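Local coordinates for protein 433aa long hypothetical phosphoribosylglycinamide formyl transferase (Pyrococcus horikoshii, PDB 2DWC) that belongs to the ATP-grasp superfamily, with a Rossmann-like pre-ATP-grasp domain, a pocket that holds adenosine-5'-diphosphate, and a PurT-type C-terminal region, at residues 47-51 against 52-56; 106-109 against 110-114; 360-363 against 364-368. One frame throughout, in Å; residues are numbered along the deposited sequence.

Interaction 1 (47-51 against 52-56); sequences AVDRY and ANAPA
Tyr51 folds back over the chain that follows it, laying one face of its ring on the methyl of Ala54, three residues on. The Ala54 CB lies 3.9 Å from the ring centroid and 28° off the ring normal, a CH-pi contact made mainly under the phenol end, where Tyr51 CZ comes to 3.5 Å from Ala54 CB. The ring arrives there because its CG stands between the backbone N and the carbonyl carbon (chi1 65°), which turns the side chain over the loop. Beyond the ring, the hydroxyl oxygen reaches Pro55, with Tyr51 OH 3.2 Å from Pro55 CD, and tyrosine and proline cross at about a right angle. This loop is the first connection of a beta-alpha-beta unit: strand 44-49 ends, the chain turns, and helix 55-59 leads on to the neighbouring parallel strand 62-65, as in a Rossmann-like fold. Underneath, small side chains let strand and helix start lie close. Ala47 CB sits 4.3 Å from Ala56 CB, and Asp49 CB lies 4.2 Å from Ala54 CB. The Asp49 carboxylate is gripped at both oxygens: OD1 accepts from Arg50 N at 2.6 Å through its anti lone pair, while OD2 accepts from Ser27 N in the glycine-rich turn after strand 21-25. The outer side is looser. Arg50 and Ala52 are exposed, and the end of Asn53 leads away, the residue packing on Thr15 of the second subunit; a sulfate ion, probably from the crystallisation liquor, lies about 4 Å from the Tyr51 side chain.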
ATOM      1  N   ALA B  47      15.204   9.332   2.514  1.00 13.70           N
ATOM      2  CA  ALA B  47      15.770   7.978   2.557  1.00 14.22           C
ATOM      3  C   ALA B  47      17.265   8.013   2.338  1.00 14.10           C
ATOM      4  O   ALA B  47      17.731   8.620   1.375  1.00 16.27           O
ATOM      5  CB  ALA B  47      15.096   7.147   1.425  1.00 14.91           C
ATOM      6  N   VAL B  48      17.993   7.301   3.183  1.00 11.90           N
ATOM      7  CA  VAL B  48      19.457   7.259   3.103  1.00 15.72           C
ATOM      8  C   VAL B  48      19.953   5.836   2.910  1.00 16.25           C
ATOM      9  O   VAL B  48      19.405   4.880   3.483  1.00 15.85           O
ATOM     10  CB  VAL B  48      20.063   7.786   4.453  1.00 12.58           C
ATOM     11  CG1 VAL B  48      21.627   7.903   4.388  1.00 14.69           C
ATOM     12  CG2 VAL B  48      19.433   9.168   4.779  1.00 15.15           C
ATOM     13  N   ASP B  49      20.984   5.679   2.089  1.00 12.66           N
ATOM     14  CA  ASP B  49      21.614   4.374   1.968  1.00 14.64           C
ATOM     15  C   ASP B  49      22.979   4.541   1.294  1.00 17.62           C
ATOM     16  O   ASP B  49      23.382   5.664   0.988  1.00 16.91           O
ATOM     17  CB  ASP B  49      20.741   3.350   1.218  1.00 15.22           C
ATOM     18  CG  ASP B  49      20.966   1.921   1.721  1.00 19.33           C
ATOM     19  OD1 ASP B  49      22.147   1.497   1.913  1.00 19.52           O
ATOM     20  OD2 ASP B  49      19.961   1.173   1.874  1.00 18.25           O
ATOM     21  N   ARG B  50      23.691   3.437   1.096  1.00 14.56           N
ATOM     22  CA  ARG B  50      25.032   3.512   0.505  1.00 15.60           C
ATOM     23  C   ARG B  50      25.050   3.478  -0.995  1.00 16.71           C
ATOM     24  O   ARG B  50      26.139   3.612  -1.613  1.00 17.80           O
ATOM     25  CB  ARG B  50      25.929   2.367   1.051  1.00 18.24           C
ATOM     26  CG  ARG B  50      25.389   1.017   0.700  1.00 20.58           C
ATOM     27  CD  ARG B  50      26.167  -0.106   1.421  1.00 32.09           C
ATOM     28  NE  ARG B  50      27.597  -0.048   1.139  1.00 45.63           N
ATOM     29  CZ  ARG B  50      28.142  -0.298  -0.052  1.00 52.03           C
ATOM     30  NH1 ARG B  50      27.376  -0.616  -1.100  1.00 51.79           N
ATOM     31  NH2 ARG B  50      29.464  -0.281  -0.184  1.00 52.29           N
ATOM     32  N   TYR B  51      23.876   3.307  -1.614  1.00 17.03           N
ATOM     33  CA  TYR B  51      23.825   3.300  -3.080  1.00 15.24           C
ATOM     34  C   TYR B  51      22.615   4.085  -3.500  1.00 16.79           C
ATOM     35  O   TYR B  51      21.718   4.287  -2.688  1.00 16.44           O
ATOM     36  CB  TYR B  51      23.774   1.871  -3.623  1.00 16.46           C
ATOM     37  CG  TYR B  51      22.536   1.079  -3.291  1.00 19.27           C
ATOM     38  CD1 TYR B  51      21.530   0.881  -4.250  1.00 23.81           C
ATOM     39  CD2 TYR B  51      22.384   0.490  -2.021  1.00 20.14           C
ATOM     40  CE1 TYR B  51      20.401   0.110  -3.961  1.00 23.11           C
ATOM     41  CE2 TYR B  51      21.245  -0.291  -1.724  1.00 25.72           C
ATOM     42  CZ  TYR B  51      20.269  -0.468  -2.708  1.00 26.00           C
ATOM     43  OH  TYR B  51      19.157  -1.229  -2.412  1.00 28.31           O
ATOM     44  N   ALA B  52      22.590   4.538  -4.756  1.00 15.81           N
ATOM     45  CA  ALA B  52      21.474   5.356  -5.215  1.00 14.31           C
ATOM     46  C   ALA B  52      20.310   4.515  -5.742  1.00 12.71           C
ATOM     47  O   ALA B  52      20.492   3.349  -6.109  1.00 14.75           O
ATOM     48  CB  ALA B  52      21.966   6.360  -6.371  1.00 17.82           C
ATOM     49  N   ASN B  53      19.130   5.144  -5.759  1.00 12.82           N
ATOM     50  CA  ASN B  53      17.911   4.486  -6.247  1.00 14.46           C
ATOM     51  C   ASN B  53      17.586   3.200  -5.508  1.00 16.00           C
ATOM     52  O   ASN B  53      17.020   2.270  -6.064  1.00 15.12           O
ATOM     53  CB  ASN B  53      18.001   4.265  -7.773  1.00 15.05           C
ATOM     54  CG  ASN B  53      17.924   5.579  -8.544  1.00 18.19           C
ATOM     55  OD1 ASN B  53      17.200   6.506  -8.137  1.00 20.16           O
ATOM     56  ND2 ASN B  53      18.636   5.665  -9.672  1.00 18.36           N
ATOM     57  N   ALA B  54      17.926   3.169  -4.222  1.00 16.94           N
ATOM     58  CA  ALA B  54      17.572   2.024  -3.375  1.00 16.84           C
ATOM     59  C   ALA B  54      16.026   2.029  -3.335  1.00 15.59           C
ATOM     60  O   ALA B  54      15.372   3.072  -3.544  1.00 15.80           O
ATOM     61  CB  ALA B  54      18.175   2.243  -1.960  1.00 16.35           C
ATOM     62  N   PRO B  55      15.414   0.881  -3.026  1.00 15.46           N
ATOM     63  CA  PRO B  55      13.948   0.792  -3.001  1.00 17.49           C
ATOM     64  C   PRO B  55      13.202   1.935  -2.328  1.00 15.54           C
ATOM     65  O   PRO B  55      12.298   2.529  -2.935  1.00 15.98           O
ATOM     66  CB  PRO B  55      13.697  -0.576  -2.353  1.00 15.43           C
ATOM     67  CG  PRO B  55      14.880  -1.410  -2.857  1.00 14.64           C
ATOM     68  CD  PRO B  55      16.063  -0.400  -2.705  1.00 15.33           C
ATOM     69  N   ALA B  56      13.573   2.269  -1.086  1.00 14.98           N
ATOM     70  CA  ALA B  56      12.859   3.346  -0.385  1.00 12.79           C
ATOM     71  C   ALA B  56      13.121   4.726  -0.976  1.00 14.56           C
ATOM     72  O   ALA B  56      12.271   5.626  -0.883  1.00 15.21           O
ATOM     73  CB  ALA B  56      13.212   3.330   1.099  1.00 13.72           C
TER

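Interaction 2 (106-109 against 110-114); sequences YFVV and PNARA
Val108, Val109 and the residues from Pro110 to Ala112 form a local turn contact, built round a cis peptide bond, where the loop after helix 95-103 enters helix 112-118. The cis bond before Pro110 brings the CA atoms of Val109 and Pro110 to 3.0 Å and bends the chain sharply. It folds the Val108 carbonyl against the next residues: Asn111 CA approaches Val108 O at 3.1 Å in a CA-H...O contact. Val108 also sends CG1, anti to its own backbone N (chi1 177°), over the helix start, 4.3 Å from Ala112 CB. A water clamps the bend by donating to both Val109 O, at 2.8 Å, and Asn111 O. Asn111 is the N-cap: its OD1 accepts from Ala114 N at 2.9 Å, with the donor nearly in line with the side-chain C=O (172°), while its ND2 donates to Leu270 O, so both ends of the amide are held and its rotation is fixed. Around the turn, Glu102 of helix 95-103 accepts from Ala112 N, helix 313-322 covers Val109 and Phe107, and the backbone of Phe107 and Val109 pairs with Ile86 at the edge strand 85-88.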
ATOM      1  N   TYR B 106      17.245  14.531  18.970  1.00 16.85           N
ATOM      2  CA  TYR B 106      16.548  13.974  17.807  1.00 14.12           C
ATOM      3  C   TYR B 106      16.120  12.588  18.209  1.00 14.21           C
ATOM      4  O   TYR B 106      16.926  11.827  18.779  1.00 19.00           O
ATOM      5  CB  TYR B 106      17.479  13.856  16.593  1.00 17.63           C
ATOM      6  CG  TYR B 106      17.854  15.210  16.073  1.00 14.81           C
ATOM      7  CD1 TYR B 106      19.067  15.791  16.422  1.00 22.59           C
ATOM      8  CD2 TYR B 106      16.961  15.947  15.291  1.00 20.79           C
ATOM      9  CE1 TYR B 106      19.394  17.072  16.022  1.00 26.41           C
ATOM     10  CE2 TYR B 106      17.297  17.253  14.871  1.00 23.35           C
ATOM     11  CZ  TYR B 106      18.507  17.787  15.251  1.00 28.05           C
ATOM     12  OH  TYR B 106      18.839  19.057  14.860  1.00 32.96           O
ATOM     13  N   PHE B 107      14.908  12.204  17.791  1.00 16.57           N
ATOM     14  CA  PHE B 107      14.328  10.943  18.202  1.00 16.76           C
ATOM     15  C   PHE B 107      14.801   9.736  17.366  1.00 19.10           C
ATOM     16  O   PHE B 107      14.401   9.561  16.215  1.00 20.14           O
ATOM     17  CB  PHE B 107      12.786  11.063  18.167  1.00 13.20           C
ATOM     18  CG  PHE B 107      12.071   9.816  18.605  1.00 17.09           C
ATOM     19  CD1 PHE B 107      12.507   9.114  19.747  1.00 21.49           C
ATOM     20  CD2 PHE B 107      10.978   9.336  17.889  1.00 15.41           C
ATOM     21  CE1 PHE B 107      11.856   7.938  20.175  1.00 22.16           C
ATOM     22  CE2 PHE B 107      10.305   8.137  18.328  1.00 19.24           C
ATOM     23  CZ  PHE B 107      10.769   7.458  19.475  1.00 23.33           C
ATOM     24  N   VAL B 108      15.673   8.939  17.970  1.00 14.04           N
ATOM     25  CA  VAL B 108      16.202   7.712  17.367  1.00 14.91           C
ATOM     26  C   VAL B 108      15.327   6.546  17.827  1.00 20.11           C
ATOM     27  O   VAL B 108      15.064   6.371  19.037  1.00 19.34           O
ATOM     28  CB  VAL B 108      17.650   7.505  17.814  1.00 16.90           C
ATOM     29  CG1 VAL B 108      18.214   6.198  17.266  1.00 16.13           C
ATOM     30  CG2 VAL B 108      18.497   8.700  17.325  1.00 19.36           C
ATOM     31  N   VAL B 109      14.887   5.741  16.861  1.00 13.75           N
ATOM     32  CA  VAL B 109      13.950   4.635  17.097  1.00 16.34           C
ATOM     33  C   VAL B 109      14.610   3.280  17.269  1.00 17.42           C
ATOM     34  O   VAL B 109      15.500   2.914  16.490  1.00 16.88           O
ATOM     35  CB  VAL B 109      13.017   4.510  15.863  1.00 19.58           C
ATOM     36  CG1 VAL B 109      12.192   3.202  15.901  1.00 23.59           C
ATOM     37  CG2 VAL B 109      12.121   5.763  15.792  1.00 20.70           C
ATOM     38  N   PRO B 110      14.223   2.522  18.309  1.00 17.08           N
ATOM     39  CA  PRO B 110      13.229   2.813  19.369  1.00 15.43           C
ATOM     40  C   PRO B 110      13.916   3.731  20.385  1.00 16.72           C
ATOM     41  O   PRO B 110      13.259   4.550  21.059  1.00 18.64           O
ATOM     42  CB  PRO B 110      12.874   1.418  19.898  1.00 18.53           C
ATOM     43  CG  PRO B 110      14.165   0.663  19.731  1.00 17.53           C
ATOM     44  CD  PRO B 110      14.681   1.122  18.366  1.00 17.36           C
ATOM     45  N   ASN B 111      15.237   3.550  20.473  1.00 17.21           N
ATOM     46  CA  ASN B 111      16.204   4.422  21.196  1.00 17.33           C
ATOM     47  C   ASN B 111      17.556   3.930  20.663  1.00 16.86           C
ATOM     48  O   ASN B 111      17.655   2.839  20.066  1.00 19.10           O
ATOM     49  CB  ASN B 111      16.149   4.357  22.770  1.00 15.15           C
ATOM     50  CG  ASN B 111      16.058   2.959  23.298  1.00 22.07           C
ATOM     51  OD1 ASN B 111      16.878   2.104  22.986  1.00 20.39           O
ATOM     52  ND2 ASN B 111      15.031   2.714  24.128  1.00 15.14           N
ATOM     53  N   ALA B 112      18.597   4.715  20.872  1.00 17.20           N
ATOM     54  CA  ALA B 112      19.908   4.346  20.350  1.00 20.48           C
ATOM     55  C   ALA B 112      20.462   3.079  21.008  1.00 19.93           C
ATOM     56  O   ALA B 112      21.031   2.216  20.353  1.00 19.07           O
ATOM     57  CB  ALA B 112      20.889   5.544  20.544  1.00 17.04           C
ATOM     58  N   ARG B 113      20.246   2.952  22.312  1.00 18.55           N
ATOM     59  CA  ARG B 113      20.780   1.807  23.044  1.00 20.05           C
ATOM     60  C   ARG B 113      20.282   0.460  22.520  1.00 21.39           C
ATOM     61  O   ARG B 113      21.040  -0.518  22.461  1.00 20.71           O
ATOM     62  CB  ARG B 113      20.448   1.982  24.535  1.00 20.39           C
ATOM     63  CG  ARG B 113      21.026   0.835  25.403  1.00 28.24           C
ATOM     64  CD  ARG B 113      21.281   1.293  26.831  1.00 43.74           C
ATOM     65  NE  ARG B 113      22.201   0.388  27.541  1.00 55.11           N
ATOM     66  CZ  ARG B 113      21.837  -0.767  28.095  1.00 54.67           C
ATOM     67  NH1 ARG B 113      20.570  -1.153  28.038  1.00 57.21           N
ATOM     68  NH2 ARG B 113      22.740  -1.556  28.674  1.00 50.00           N
ATOM     69  N   ALA B 114      19.020   0.403  22.082  1.00 21.37           N
ATOM     70  CA  ALA B 114      18.486  -0.866  21.577  1.00 24.86           C
ATOM     71  C   ALA B 114      19.247  -1.395  20.389  1.00 26.45           C
ATOM     72  O   ALA B 114      19.477  -2.591  20.289  1.00 21.23           O
ATOM     73  CB  ALA B 114      16.969  -0.737  21.227  1.00 21.72           C
TER
HETATM   74  O   HOH W   1      18.129   2.631  17.389  1.00 20.26           O

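Interaction 3 (360-363 against 364-368); sequences RGLV and KALSV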
ATOM      1  N   ARG B 360      10.536 -12.872 -15.365  1.00 15.96           N
ATOM      2  CA  ARG B 360       9.525 -13.380 -16.295  1.00 17.33           C
ATOM      3  C   ARG B 360       8.758 -14.520 -15.652  1.00 16.61           C
ATOM      4  O   ARG B 360       9.069 -14.948 -14.559  1.00 19.25           O
ATOM      5  CB  ARG B 360      10.121 -13.817 -17.639  1.00 19.30           C
ATOM      6  CG  ARG B 360      10.971 -15.068 -17.566  1.00 28.78           C
ATOM      7  CD  ARG B 360      11.417 -15.454 -18.988  1.00 44.33           C
ATOM      8  NE  ARG B 360      12.185 -16.697 -18.940  1.00 34.32           N
ATOM      9  CZ  ARG B 360      12.856 -17.226 -19.963  1.00 43.53           C
ATOM     10  NH1 ARG B 360      12.876 -16.632 -21.164  1.00 32.30           N
ATOM     11  NH2 ARG B 360      13.526 -18.362 -19.768  1.00 34.97           N
ATOM     12  N   GLY B 361       7.764 -15.012 -16.366  1.00 18.50           N
ATOM     13  CA  GLY B 361       6.905 -16.049 -15.793  1.00 16.84           C
ATOM     14  C   GLY B 361       5.655 -15.430 -15.204  1.00 21.18           C
ATOM     15  O   GLY B 361       4.843 -16.128 -14.565  1.00 18.64           O
ATOM     16  N   LEU B 362       5.425 -14.125 -15.467  1.00 16.23           N
ATOM     17  CA  LEU B 362       4.279 -13.425 -14.875  1.00 15.44           C
ATOM     18  C   LEU B 362       2.904 -13.811 -15.376  1.00 17.09           C
ATOM     19  O   LEU B 362       1.932 -13.639 -14.657  1.00 18.65           O
ATOM     20  CB  LEU B 362       4.458 -11.863 -15.002  1.00 16.33           C
ATOM     21  CG  LEU B 362       5.789 -11.391 -14.404  1.00 19.57           C
ATOM     22  CD1 LEU B 362       5.953  -9.846 -14.667  1.00 18.14           C
ATOM     23  CD2 LEU B 362       5.839 -11.715 -12.887  1.00 18.27           C
ATOM     24  N   VAL B 363       2.797 -14.306 -16.616  1.00 16.96           N
ATOM     25  CA  VAL B 363       1.453 -14.702 -17.070  1.00 17.80           C
ATOM     26  C   VAL B 363       0.950 -15.806 -16.129  1.00 19.15           C
ATOM     27  O   VAL B 363      -0.172 -15.740 -15.595  1.00 20.33           O
ATOM     28  CB  VAL B 363       1.465 -15.228 -18.521  1.00 17.36           C
ATOM     29  CG1 VAL B 363       0.054 -15.785 -18.860  1.00 17.48           C
ATOM     30  CG2 VAL B 363       1.744 -14.050 -19.480  1.00 18.65           C
ATOM     31  N   LYS B 364       1.775 -16.823 -15.901  1.00 18.31           N
ATOM     32  CA  LYS B 364       1.363 -17.895 -14.965  1.00 19.22           C
ATOM     33  C   LYS B 364       1.345 -17.484 -13.508  1.00 19.44           C
ATOM     34  O   LYS B 364       0.371 -17.721 -12.769  1.00 21.05           O
ATOM     35  CB  LYS B 364       2.283 -19.098 -15.152  1.00 22.32           C
ATOM     36  CG  LYS B 364       1.970 -19.818 -16.431  1.00 28.78           C
ATOM     37  CD  LYS B 364       2.947 -20.961 -16.680  1.00 37.42           C
ATOM     38  CE  LYS B 364       2.550 -21.751 -17.934  1.00 46.11           C
ATOM     39  NZ  LYS B 364       3.604 -22.762 -18.260  1.00 47.22           N
ATOM     40  N   ALA B 365       2.388 -16.771 -13.082  1.00 19.99           N
ATOM     41  CA  ALA B 365       2.458 -16.419 -11.670  1.00 19.10           C
ATOM     42  C   ALA B 365       1.355 -15.460 -11.228  1.00 19.31           C
ATOM     43  O   ALA B 365       0.812 -15.601 -10.130  1.00 20.77           O
ATOM     44  CB  ALA B 365       3.873 -15.809 -11.347  1.00 20.21           C
ATOM     45  N   LEU B 366       1.029 -14.473 -12.065  1.00 16.40           N
ATOM     46  CA  LEU B 366       0.014 -13.488 -11.678  1.00 16.40           C
ATOM     47  C   LEU B 366      -1.417 -13.908 -12.011  1.00 19.23           C
ATOM     48  O   LEU B 366      -2.352 -13.130 -11.872  1.00 19.26           O
ATOM     49  CB  LEU B 366       0.357 -12.094 -12.260  1.00 15.65           C
ATOM     50  CG  LEU B 366       1.751 -11.596 -11.808  1.00 19.50           C
ATOM     51  CD1 LEU B 366       1.908 -10.123 -12.264  1.00 22.74           C
ATOM     52  CD2 LEU B 366       1.915 -11.648 -10.278  1.00 21.95           C
ATOM     53  N   SER B 367      -1.575 -15.149 -12.471  1.00 16.42           N
ATOM     54  CA  SER B 367      -2.915 -15.690 -12.764  1.00 17.31           C
ATOM     55  C   SER B 367      -3.386 -16.529 -11.558  1.00 21.27           C
ATOM     56  O   SER B 367      -4.552 -16.948 -11.474  1.00 21.52           O
ATOM     57  CB  SER B 367      -2.871 -16.562 -14.043  1.00 15.49           C
ATOM     58  OG  SER B 367      -2.860 -15.779 -15.226  1.00 20.35           O
ATOM     59  N   VAL B 368      -2.477 -16.792 -10.631  1.00 19.46           N
ATOM     60  CA  VAL B 368      -2.811 -17.547  -9.406  1.00 18.62           C
ATOM     61  C   VAL B 368      -3.693 -16.684  -8.502  1.00 22.49           C
ATOM     62  O   VAL B 368      -3.313 -15.558  -8.082  1.00 20.82           O
ATOM     63  CB  VAL B 368      -1.522 -17.959  -8.658  1.00 19.76           C
ATOM     64  CG1 VAL B 368      -1.869 -18.684  -7.326  1.00 22.04           C
ATOM     65  CG2 VAL B 368      -0.649 -18.836  -9.580  1.00 19.07           C
TER
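Leu362 and Leu366, one helical turn apart, run alongside each other in the same direction. Nearly equal torsions, with CG anti to the carbonyl carbon in both (chi1 -55° and -58°), keep them parallel, and Leu366 CD1 rests against Leu362 CB at 4.1 Å. Their backbones are joined too, Leu366 N donating to Leu362 O at 2.9 Å. One residue earlier, Ala365 N donates to Gly361 O at 2.9 Å, and the Ala365 methyl lies beside that same oxygen, with CB 3.4 Å from Gly361 O. Ser367, past the helix end and inside the type I turn from Ala365 to Val368, turns its hydroxyl back so that OG lies 2.7 Å from Val363 O, and OG is also within reach of Glu221 of the second subunit. At the N-terminal end, Gly361 is the N-cap, and Asp9 of the second subunit accepts from Gly361 N and Val363 N with its two carboxylate oxygens. An acid placed here takes up two backbone N-H groups at the helix start and may be slightly stabilised by the short helix 362-365, which thus meets the dimer partner through polar groups at both its ends.

In the fold
Three local contacts at the ends of helices are settled in three ways. Interactions 1 and 2 are both buried and lie in the pre-ATP-grasp region, their centres about 21 Å apart, each leading a loop into a helix, with backbone bonds to strands of the same parallel sheet. In interaction 1 an aromatic ring and small methyls do the work; in interaction 2 a cis peptide, a water and an N-cap do it. Interaction 3 belongs to the PurT C-terminal region, with its centre about 42 Å from that of interaction 2, on the opposite side of the chain's centre. Only partly buried, it relies on helical backbone bonds, and the second subunit meets it far more extensively than it meets interaction 1.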